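Local coordinates for protein profilin I (Acanthamoeba castellanii, PDB 1ACF) that binds monomeric actin and so affects the cytoskeleton, preventing actin polymerization at high concentration and enhancing it at low, and also binds the phosphoinositide PIP2, at residues T69-A72 / I77-K80; A19-L22 / T28-T31; P39-T44 / F60-V65. One frame throughout, in Å; residues are numbered along the deposited sequence.

Contact 1. Residues T69-A72 / I77-K80; sequences TLRA and IYGK
R71 lies alongside Y78 on one face of the hairpin formed by strands 65-72 and 76-81, the two side chains pointing the same way. R71 CB starts 4.2 Å from Y78 CB. With CG anti to the backbone N (chi1 151°) and the chain extended as far as NE, the arginine runs along the ring instead of crossing it. R71 CD comes over the same face, 4.1 Å from both Y78 CD2 and Y78 CE2. R71 NE then sits 4.0 Å above the plane of the Y78 ring, displaced toward its rim. The guanidinium is only 10° from parallel to the ring, and R71 NH2 ends 4.0 Å from Y78 OH, which lies over one guanidinium face. That hydroxyl is hydrogen-bonded to E114 of helix 106-121, with which R71 NH2 makes a long, weak ion pair.

The backbone beneath is a classic beta bulge: L70 and R71 together face Y78. L70 N donates to Y78 O at 2.8 Å, tilted out of the carbonyl plane, while Y78 N donates in plane to R71 O. In the bulge L70 points toward the partner strand, where its CD1 reaches K80 CB at 3.7 Å. On the face shared with T69, A72 CB packs against I77 CG1 at 3.6 Å; there T69 OG1 is hydrogen-bonded to I55 O, and I77 also touches helix 39-50.

Y78 and the actin-binding site K115 have side chains about 9 Å apart. The nearby charge of R71 and the bond with Y78 OH would both tend to keep the E114 carboxylate ionised, so the hairpin is joined to helix 106-121 chiefly by the hydroxyl bond, with the weak ion pair probably adding to it.

Contact 2. Residues A19-L22 / T28-T31; sequences AAIL and TWAT
I21 O faces two successive amides of the opposite strand, those of W29 and A30. W29 N to I21 O is modelled at 2.5 Å, short enough that its exact length is doubtful, and A30 N to I21 O is weak at 3.4 Å. In return I21 N donates to A30 O at 2.8 Å, almost in line with the carbonyl. One residue set against two makes this a classic beta bulge, which shifts the register by one residue between I21 and L22.

The bulge brings the W29 side chain back over the neighbouring strand. With W29 CG beside its backbone N (chi1 -75°), L22 C stands over one face of the indole, 4.0 Å above the plane and near its centre. I21 CG2 approaches obliquely at W29 CE3, 3.8 Å away. On the face holding A20 and T31, A20 CB meets T31 OG1 at 3.5 Å, and that hydroxyl is hydrogen-bonded to F35 O.

Further out, helix 2-11 covers I21 and A30 through W2, whose ring also meets that of W29 at about 60°. On its other edge strand 18-23 pairs with strand 94-100. Both segments fall in residues 1-35, predicted to bind actin. The exposed indole, resting on L22 C and I21 CG2 and meeting W2, is consistent with the aromatic surface by which profilins hold proline-rich segments.

Contact 3. Residues P39-T44 / F60-V65; sequences PAQGTT and FDLAGV
Q41 O and D61 O are bridged by one water, which donates to both; its bond to Q41 O is the shorter at 2.6 Å, that to D61 O 3.1 Å. The same D61 oxygen is approached by the aliphatic part of the glutamine, with Q41 CB 3.3 Å from D61 O. Q41 turns toward the strand with CG beside its own backbone N (chi1 -82°) and the chain extended beyond, which carries the terminal amide to the backbone at A63. Q41 CB also packs on L62 CD1 at 4.0 Å.

In the profilin fold, helix 39-50 lies against the antiparallel sheet, and here its first turn meets strand 60-62, the outermost strand on that side, through Q41. This strand turns at once into strand 65-72 through a type I' beta turn from L62 to V65, with A63 and G64 at its corner. V65 N donates to L62 O at 2.9 Å and L62 N to V65 O at 3.1 Å, so the turn is closed by a pair of backbone bonds and the amide of Q41 comes up to its A63 side. At the backbone angles of G64 (phi 79°, psi -8°) a CB would jam against the preceding carbonyl O.

The carboxylate of D61 has its partner within the hairpin, D61 OD1 being hydrogen-bonded to H66 ND1. L62 reaches on to V37, and A63 to F35, both in the loop that leads from strand 28-31 into the helix.

Overall arrangement
From the N terminus, contact 2 comes first, closing the hairpin of strands 18-23 and 28-31 at one edge of the sheet. The chain then enters helix 39-50; contact 3 closes the next loop, spanning a mostly helical excursion before the chain returns as strand 60-62 at the other edge. Contact 1 follows, closing the hairpin of strands 65-72 and 76-81. The three are in series, none nested or crossing. Contact 3 touches both others: G42 meets L22 of contact 2, and F60 packs on T69, I77 and G79 of contact 1. Contacts 1 and 2, with centres about 19 Å apart, do not touch but share the sheet.

Contact 1. Residues T69-A72 / I77-K80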
ATOM      1  N   THR A  69      -5.385   8.577   8.181  1.00 13.85           N
ATOM      2  CA  THR A  69      -4.956   7.339   8.794  1.00 11.86           C
ATOM      3  C   THR A  69      -5.972   6.670   9.712  1.00  8.91           C
ATOM      4  O   THR A  69      -6.342   7.239  10.743  1.00  8.47           O
ATOM      5  CB  THR A  69      -3.616   7.544   9.621  1.00 12.44           C
ATOM      6  OG1 THR A  69      -2.760   8.308   8.749  1.00 15.81           O
ATOM      7  CG2 THR A  69      -3.009   6.220  10.074  1.00 11.64           C
ATOM      8  N   LEU A  70      -6.373   5.482   9.300  1.00  7.47           N
ATOM      9  CA  LEU A  70      -7.315   4.667  10.065  1.00 11.30           C
ATOM     10  C   LEU A  70      -6.536   3.810  11.117  1.00 14.00           C
ATOM     11  O   LEU A  70      -6.971   3.756  12.262  1.00 15.64           O
ATOM     12  CB  LEU A  70      -8.091   3.803   9.118  1.00 11.36           C
ATOM     13  CG  LEU A  70      -9.427   4.035   8.524  1.00 15.21           C
ATOM     14  CD1 LEU A  70      -9.650   2.946   7.441  1.00 13.99           C
ATOM     15  CD2 LEU A  70     -10.503   3.928   9.594  1.00 14.98           C
ATOM     16  N   ARG A  71      -5.465   3.191  10.700  1.00 15.88           N
ATOM     17  CA  ARG A  71      -4.548   2.304  11.430  1.00 15.96           C
ATOM     18  C   ARG A  71      -3.077   2.451  11.062  1.00 16.02           C
ATOM     19  O   ARG A  71      -2.719   2.525   9.855  1.00 20.46           O
ATOM     20  CB  ARG A  71      -5.119   0.883  11.209  1.00 14.64           C
ATOM     21  CG  ARG A  71      -4.181  -0.280  11.208  1.00 18.70           C
ATOM     22  CD  ARG A  71      -4.812  -1.620  11.371  1.00 19.04           C
ATOM     23  NE  ARG A  71      -3.963  -2.735  11.006  1.00 23.32           N
ATOM     24  CZ  ARG A  71      -4.097  -4.045  11.234  1.00 26.96           C
ATOM     25  NH1 ARG A  71      -5.052  -4.572  12.004  1.00 26.24           N
ATOM     26  NH2 ARG A  71      -3.263  -4.970  10.730  1.00 28.08           N
ATOM     27  N   ALA A  72      -2.113   2.538  11.983  1.00 13.99           N
ATOM     28  CA  ALA A  72      -0.669   2.656  11.779  1.00 12.63           C
ATOM     29  C   ALA A  72       0.139   1.953  12.918  1.00 12.63           C
ATOM     30  O   ALA A  72       0.076   2.268  14.115  1.00 11.44           O
ATOM     31  CB  ALA A  72      -0.061   4.036  11.611  1.00 10.75           C
ATOM     32  N   ILE A  77      -0.329   0.149   7.642  1.00 10.14           N
ATOM     33  CA  ILE A  77      -0.875   1.500   7.619  1.00 11.84           C
ATOM     34  C   ILE A  77      -2.091   1.532   6.643  1.00 12.17           C
ATOM     35  O   ILE A  77      -1.985   1.306   5.419  1.00 10.74           O
ATOM     36  CB  ILE A  77       0.127   2.622   7.235  1.00 13.35           C
ATOM     37  CG1 ILE A  77       1.153   2.857   8.388  1.00 10.90           C
ATOM     38  CG2 ILE A  77      -0.659   3.989   6.930  1.00 11.75           C
ATOM     39  CD1 ILE A  77       2.430   3.615   7.852  1.00 10.23           C
ATOM     40  N   TYR A  78      -3.226   1.860   7.210  1.00 12.18           N
ATOM     41  CA  TYR A  78      -4.484   1.965   6.454  1.00 10.76           C
ATOM     42  C   TYR A  78      -4.927   3.459   6.355  1.00 12.02           C
ATOM     43  O   TYR A  78      -4.926   4.239   7.319  1.00  9.22           O
ATOM     44  CB  TYR A  78      -5.558   1.087   7.063  1.00  8.98           C
ATOM     45  CG  TYR A  78      -5.374  -0.419   6.971  1.00 11.07           C
ATOM     46  CD1 TYR A  78      -4.229  -1.057   6.493  1.00 10.96           C
ATOM     47  CD2 TYR A  78      -6.369  -1.217   7.549  1.00 10.10           C
ATOM     48  CE1 TYR A  78      -4.097  -2.444   6.544  1.00 11.36           C
ATOM     49  CE2 TYR A  78      -6.264  -2.590   7.617  1.00 13.41           C
ATOM     50  CZ  TYR A  78      -5.122  -3.203   7.089  1.00 10.94           C
ATOM     51  OH  TYR A  78      -5.108  -4.572   7.158  1.00 11.70           O
ATOM     52  N   GLY A  79      -5.320   3.779   5.123  1.00 10.70           N
ATOM     53  CA  GLY A  79      -5.808   5.106   4.724  1.00 13.91           C
ATOM     54  C   GLY A  79      -7.258   5.004   4.221  1.00 11.18           C
ATOM     55  O   GLY A  79      -7.649   3.960   3.628  1.00  9.78           O
ATOM     56  N   LYS A  80      -7.964   6.078   4.493  1.00  9.75           N
ATOM     57  CA  LYS A  80      -9.390   6.136   4.086  1.00 13.10           C
ATOM     58  C   LYS A  80      -9.642   7.554   3.573  1.00 14.56           C
ATOM     59  O   LYS A  80      -9.147   8.525   4.153  1.00 15.79           O
ATOM     60  CB  LYS A  80     -10.403   5.823   5.168  1.00 13.04           C
ATOM     61  CG  LYS A  80     -11.839   5.658   4.668  1.00 22.28           C
ATOM     62  CD  LYS A  80     -12.883   5.798   5.797  1.00 26.17           C
ATOM     63  CE  LYS A  80     -12.933   7.226   6.326  1.00 27.57           C
ATOM     64  NZ  LYS A  80     -13.500   7.254   7.707  1.00 30.85           N
TER

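Contact 2. Residues A19-L22 / T28-T31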
ATOM      1  N   ALA A  19      -2.255  -0.749  -7.639  1.00  3.88           N
ATOM      2  CA  ALA A  19      -1.260  -1.320  -6.638  1.00  5.74           C
ATOM      3  C   ALA A  19       0.161  -0.992  -7.036  1.00  3.85           C
ATOM      4  O   ALA A  19       0.576  -0.830  -8.201  1.00  2.95           O
ATOM      5  CB  ALA A  19      -1.501  -2.811  -6.485  1.00  2.00           C
ATOM      6  N   ALA A  20       1.001  -0.831  -6.041  1.00  7.30           N
ATOM      7  CA  ALA A  20       2.443  -0.575  -6.288  1.00  5.90           C
ATOM      8  C   ALA A  20       3.214  -1.418  -5.245  1.00  8.50           C
ATOM      9  O   ALA A  20       2.587  -1.816  -4.253  1.00  7.90           O
ATOM     10  CB  ALA A  20       2.829   0.874  -6.205  1.00  8.06           C
ATOM     11  N   ILE A  21       4.477  -1.654  -5.554  1.00  6.80           N
ATOM     12  CA  ILE A  21       5.383  -2.372  -4.651  1.00  7.29           C
ATOM     13  C   ILE A  21       6.623  -1.499  -4.475  1.00  4.07           C
ATOM     14  O   ILE A  21       7.283  -1.172  -5.489  1.00  3.88           O
ATOM     15  CB  ILE A  21       5.769  -3.827  -5.013  1.00  6.35           C
ATOM     16  CG1 ILE A  21       4.671  -4.865  -4.725  1.00  2.42           C
ATOM     17  CG2 ILE A  21       7.040  -4.175  -4.167  1.00 11.37           C
ATOM     18  CD1 ILE A  21       5.022  -6.239  -5.392  1.00  2.07           C
ATOM     19  N   LEU A  22       6.806  -1.085  -3.222  1.00  2.56           N
ATOM     20  CA  LEU A  22       7.999  -0.256  -2.963  1.00  5.91           C
ATOM     21  C   LEU A  22       9.125  -0.937  -2.155  1.00  7.02           C
ATOM     22  O   LEU A  22       8.970  -1.929  -1.443  1.00  9.72           O
ATOM     23  CB  LEU A  22       7.568   0.958  -2.143  1.00  6.23           C
ATOM     24  CG  LEU A  22       6.778   2.128  -2.613  1.00  6.97           C
ATOM     25  CD1 LEU A  22       5.703   1.743  -3.586  1.00  8.17           C
ATOM     26  CD2 LEU A  22       6.258   2.778  -1.337  1.00 11.28           C
ATOM     27  N   THR A  28       9.866   2.981  -6.045  1.00  9.29           N
ATOM     28  CA  THR A  28       8.902   2.003  -6.577  1.00  8.51           C
ATOM     29  C   THR A  28       9.647   0.870  -7.258  1.00  7.05           C
ATOM     30  O   THR A  28      10.647   1.113  -7.940  1.00  5.46           O
ATOM     31  CB  THR A  28       7.869   2.730  -7.547  1.00 10.29           C
ATOM     32  OG1 THR A  28       7.165   3.697  -6.709  1.00 11.43           O
ATOM     33  CG2 THR A  28       6.956   1.778  -8.298  1.00 11.76           C
ATOM     34  N   TRP A  29       9.106  -0.351  -7.071  1.00  9.81           N
ATOM     35  CA  TRP A  29       9.731  -1.539  -7.699  1.00  9.82           C
ATOM     36  C   TRP A  29       8.940  -1.892  -8.958  1.00  9.04           C
ATOM     37  O   TRP A  29       9.508  -2.251  -9.975  1.00 10.68           O
ATOM     38  CB  TRP A  29       9.888  -2.672  -6.706  1.00  8.29           C
ATOM     39  CG  TRP A  29      11.006  -2.476  -5.713  1.00 13.02           C
ATOM     40  CD1 TRP A  29      11.799  -1.364  -5.501  1.00  6.86           C
ATOM     41  CD2 TRP A  29      11.332  -3.400  -4.642  1.00  9.21           C
ATOM     42  NE1 TRP A  29      12.626  -1.563  -4.442  1.00  2.84           N
ATOM     43  CE2 TRP A  29      12.353  -2.784  -3.884  1.00  9.70           C
ATOM     44  CE3 TRP A  29      10.837  -4.642  -4.279  1.00 12.17           C
ATOM     45  CZ2 TRP A  29      12.893  -3.435  -2.766  1.00  7.91           C
ATOM     46  CZ3 TRP A  29      11.412  -5.312  -3.187  1.00 12.12           C
ATOM     47  CH2 TRP A  29      12.410  -4.689  -2.456  1.00  6.59           C
ATOM     48  N   ALA A  30       7.631  -1.747  -8.830  1.00 10.24           N
ATOM     49  CA  ALA A  30       6.649  -1.998  -9.876  1.00  7.12           C
ATOM     50  C   ALA A  30       5.339  -1.293  -9.501  1.00  6.19           C
ATOM     51  O   ALA A  30       4.990  -1.140  -8.305  1.00  2.11           O
ATOM     52  CB  ALA A  30       6.468  -3.508 -10.043  1.00  5.34           C
ATOM     53  N   THR A  31       4.632  -0.846 -10.591  1.00  5.95           N
ATOM     54  CA  THR A  31       3.341  -0.131 -10.360  1.00  4.40           C
ATOM     55  C   THR A  31       2.270  -0.480 -11.357  1.00  5.03           C
ATOM     56  O   THR A  31       2.641  -0.803 -12.488  1.00  7.43           O
ATOM     57  CB  THR A  31       3.719   1.415 -10.268  1.00  2.43           C
ATOM     58  OG1 THR A  31       2.645   2.033  -9.529  1.00  2.00           O
ATOM     59  CG2 THR A  31       4.197   2.028 -11.536  1.00  2.01           C
TER

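Contact 3. Residues P39-T44 / F60-V65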
ATOM      1  N   PRO A  39       8.500   9.481  -5.095  1.00 16.76           N
ATOM      2  CA  PRO A  39       9.622   9.184  -4.195  1.00 17.54           C
ATOM      3  C   PRO A  39       9.288   9.746  -2.810  1.00 17.62           C
ATOM      4  O   PRO A  39       9.305   9.067  -1.774  1.00 17.25           O
ATOM      5  CB  PRO A  39      10.781   9.986  -4.793  1.00 18.05           C
ATOM      6  CG  PRO A  39      10.453  10.015  -6.270  1.00 18.62           C
ATOM      7  CD  PRO A  39       8.934  10.211  -6.275  1.00 18.61           C
ATOM      8  N   ALA A  40       9.058  11.041  -2.924  1.00 14.93           N
ATOM      9  CA  ALA A  40       8.669  11.864  -1.800  1.00 17.05           C
ATOM     10  C   ALA A  40       7.525  11.197  -1.034  1.00 17.07           C
ATOM     11  O   ALA A  40       7.672  11.066   0.199  1.00 16.14           O
ATOM     12  CB  ALA A  40       8.305  13.249  -2.331  1.00 19.06           C
ATOM     13  N   GLN A  41       6.474  10.785  -1.723  1.00 16.05           N
ATOM     14  CA  GLN A  41       5.337  10.132  -1.100  1.00 16.15           C
ATOM     15  C   GLN A  41       5.750   8.781  -0.480  1.00 16.04           C
ATOM     16  O   GLN A  41       5.210   8.483   0.579  1.00 14.62           O
ATOM     17  CB  GLN A  41       4.190   9.787  -2.057  1.00 17.36           C
ATOM     18  CG  GLN A  41       3.297  10.988  -2.315  1.00 18.17           C
ATOM     19  CD  GLN A  41       2.465  10.803  -3.561  1.00 17.20           C
ATOM     20  OE1 GLN A  41       1.575  11.620  -3.859  1.00 20.71           O
ATOM     21  NE2 GLN A  41       2.794   9.736  -4.265  1.00 10.81           N
ATOM     22  N   GLY A  42       6.576   8.115  -1.231  1.00 16.38           N
ATOM     23  CA  GLY A  42       7.164   6.809  -0.919  1.00 17.15           C
ATOM     24  C   GLY A  42       8.041   6.841   0.321  1.00 16.94           C
ATOM     25  O   GLY A  42       7.860   5.981   1.194  1.00 15.49           O
ATOM     26  N   THR A  43       8.937   7.833   0.388  1.00 17.40           N
ATOM     27  CA  THR A  43       9.847   7.982   1.541  1.00 18.02           C
ATOM     28  C   THR A  43       9.044   8.328   2.809  1.00 15.52           C
ATOM     29  O   THR A  43       9.390   7.881   3.951  1.00  9.29           O
ATOM     30  CB  THR A  43      11.190   8.763   1.406  1.00 20.01           C
ATOM     31  OG1 THR A  43      11.020  10.192   1.570  1.00 26.50           O
ATOM     32  CG2 THR A  43      12.036   8.498   0.143  1.00 24.48           C
ATOM     33  N   THR A  44       7.951   9.055   2.602  1.00 12.27           N
ATOM     34  CA  THR A  44       7.100   9.360   3.764  1.00 14.91           C
ATOM     35  C   THR A  44       6.449   8.095   4.343  1.00 15.33           C
ATOM     36  O   THR A  44       6.396   7.947   5.582  1.00 16.81           O
ATOM     37  CB  THR A  44       6.074  10.515   3.440  1.00 10.93           C
ATOM     38  OG1 THR A  44       6.948  11.675   3.220  1.00 14.32           O
ATOM     39  CG2 THR A  44       5.072  10.844   4.525  1.00 11.86           C
ATOM     40  N   PHE A  60      -1.805  11.072   4.927  1.00 14.02           N
ATOM     41  CA  PHE A  60      -0.712  10.901   3.942  1.00 11.39           C
ATOM     42  C   PHE A  60      -1.225  10.991   2.505  1.00  8.56           C
ATOM     43  O   PHE A  60      -2.380  10.714   2.185  1.00  7.69           O
ATOM     44  CB  PHE A  60       0.026   9.539   4.133  1.00  9.54           C
ATOM     45  CG  PHE A  60      -0.832   8.293   4.238  1.00  6.85           C
ATOM     46  CD1 PHE A  60      -1.719   8.098   5.301  1.00  2.00           C
ATOM     47  CD2 PHE A  60      -0.735   7.295   3.272  1.00  5.17           C
ATOM     48  CE1 PHE A  60      -2.488   6.967   5.425  1.00  2.85           C
ATOM     49  CE2 PHE A  60      -1.503   6.153   3.379  1.00  7.37           C
ATOM     50  CZ  PHE A  60      -2.408   5.974   4.438  1.00  2.00           C
ATOM     51  N   ASP A  61      -0.301  11.207   1.615  1.00 10.85           N
ATOM     52  CA  ASP A  61      -0.485  11.309   0.189  1.00 15.03           C
ATOM     53  C   ASP A  61       0.019  10.137  -0.647  1.00 12.12           C
ATOM     54  O   ASP A  61       1.199   9.816  -0.654  1.00 13.04           O
ATOM     55  CB  ASP A  61       0.204  12.605  -0.349  1.00 16.71           C
ATOM     56  CG  ASP A  61      -0.522  13.862   0.104  1.00 22.10           C
ATOM     57  OD1 ASP A  61      -1.517  13.823   0.851  1.00 18.96           O
ATOM     58  OD2 ASP A  61       0.005  14.929  -0.303  1.00 22.09           O
ATOM     59  N   LEU A  62      -0.876   9.628  -1.458  1.00 12.30           N
ATOM     60  CA  LEU A  62      -0.510   8.587  -2.449  1.00 17.17           C
ATOM     61  C   LEU A  62      -1.138   9.048  -3.790  1.00 17.79           C
ATOM     62  O   LEU A  62      -2.347   9.236  -3.884  1.00 17.95           O
ATOM     63  CB  LEU A  62      -0.794   7.182  -1.993  1.00 21.81           C
ATOM     64  CG  LEU A  62       0.183   6.351  -1.171  1.00 25.84           C
ATOM     65  CD1 LEU A  62       1.646   6.764  -1.376  1.00 21.08           C
ATOM     66  CD2 LEU A  62      -0.153   6.353   0.321  1.00 26.73           C
ATOM     67  N   ALA A  63      -0.286   9.294  -4.773  1.00 18.43           N
ATOM     68  CA  ALA A  63      -0.636   9.688  -6.120  1.00 20.01           C
ATOM     69  C   ALA A  63      -1.806  10.656  -6.157  1.00 21.23           C
ATOM     70  O   ALA A  63      -2.887  10.324  -6.699  1.00 24.01           O
ATOM     71  CB  ALA A  63      -0.951   8.410  -6.932  1.00 16.28           C
ATOM     72  N   GLY A  64      -1.654  11.829  -5.548  1.00 21.59           N
ATOM     73  CA  GLY A  64      -2.741  12.814  -5.575  1.00 19.72           C
ATOM     74  C   GLY A  64      -3.910  12.663  -4.653  1.00 19.49           C
ATOM     75  O   GLY A  64      -4.760  13.602  -4.582  1.00 21.45           O
ATOM     76  N   VAL A  65      -4.044  11.557  -3.920  1.00 13.89           N
ATOM     77  CA  VAL A  65      -5.143  11.466  -2.980  1.00 12.49           C
ATOM     78  C   VAL A  65      -4.614  11.616  -1.561  1.00 13.26           C
ATOM     79  O   VAL A  65      -3.639  10.919  -1.177  1.00 18.46           O
ATOM     80  CB  VAL A  65      -5.928  10.162  -3.135  1.00 12.42           C
ATOM     81  CG1 VAL A  65      -7.151  10.195  -2.247  1.00  7.45           C
ATOM     82  CG2 VAL A  65      -6.198   9.790  -4.563  1.00 12.02           C
TER
HETATM   83  O   HOH W   1       3.014   9.234   1.828  1.00 11.02           O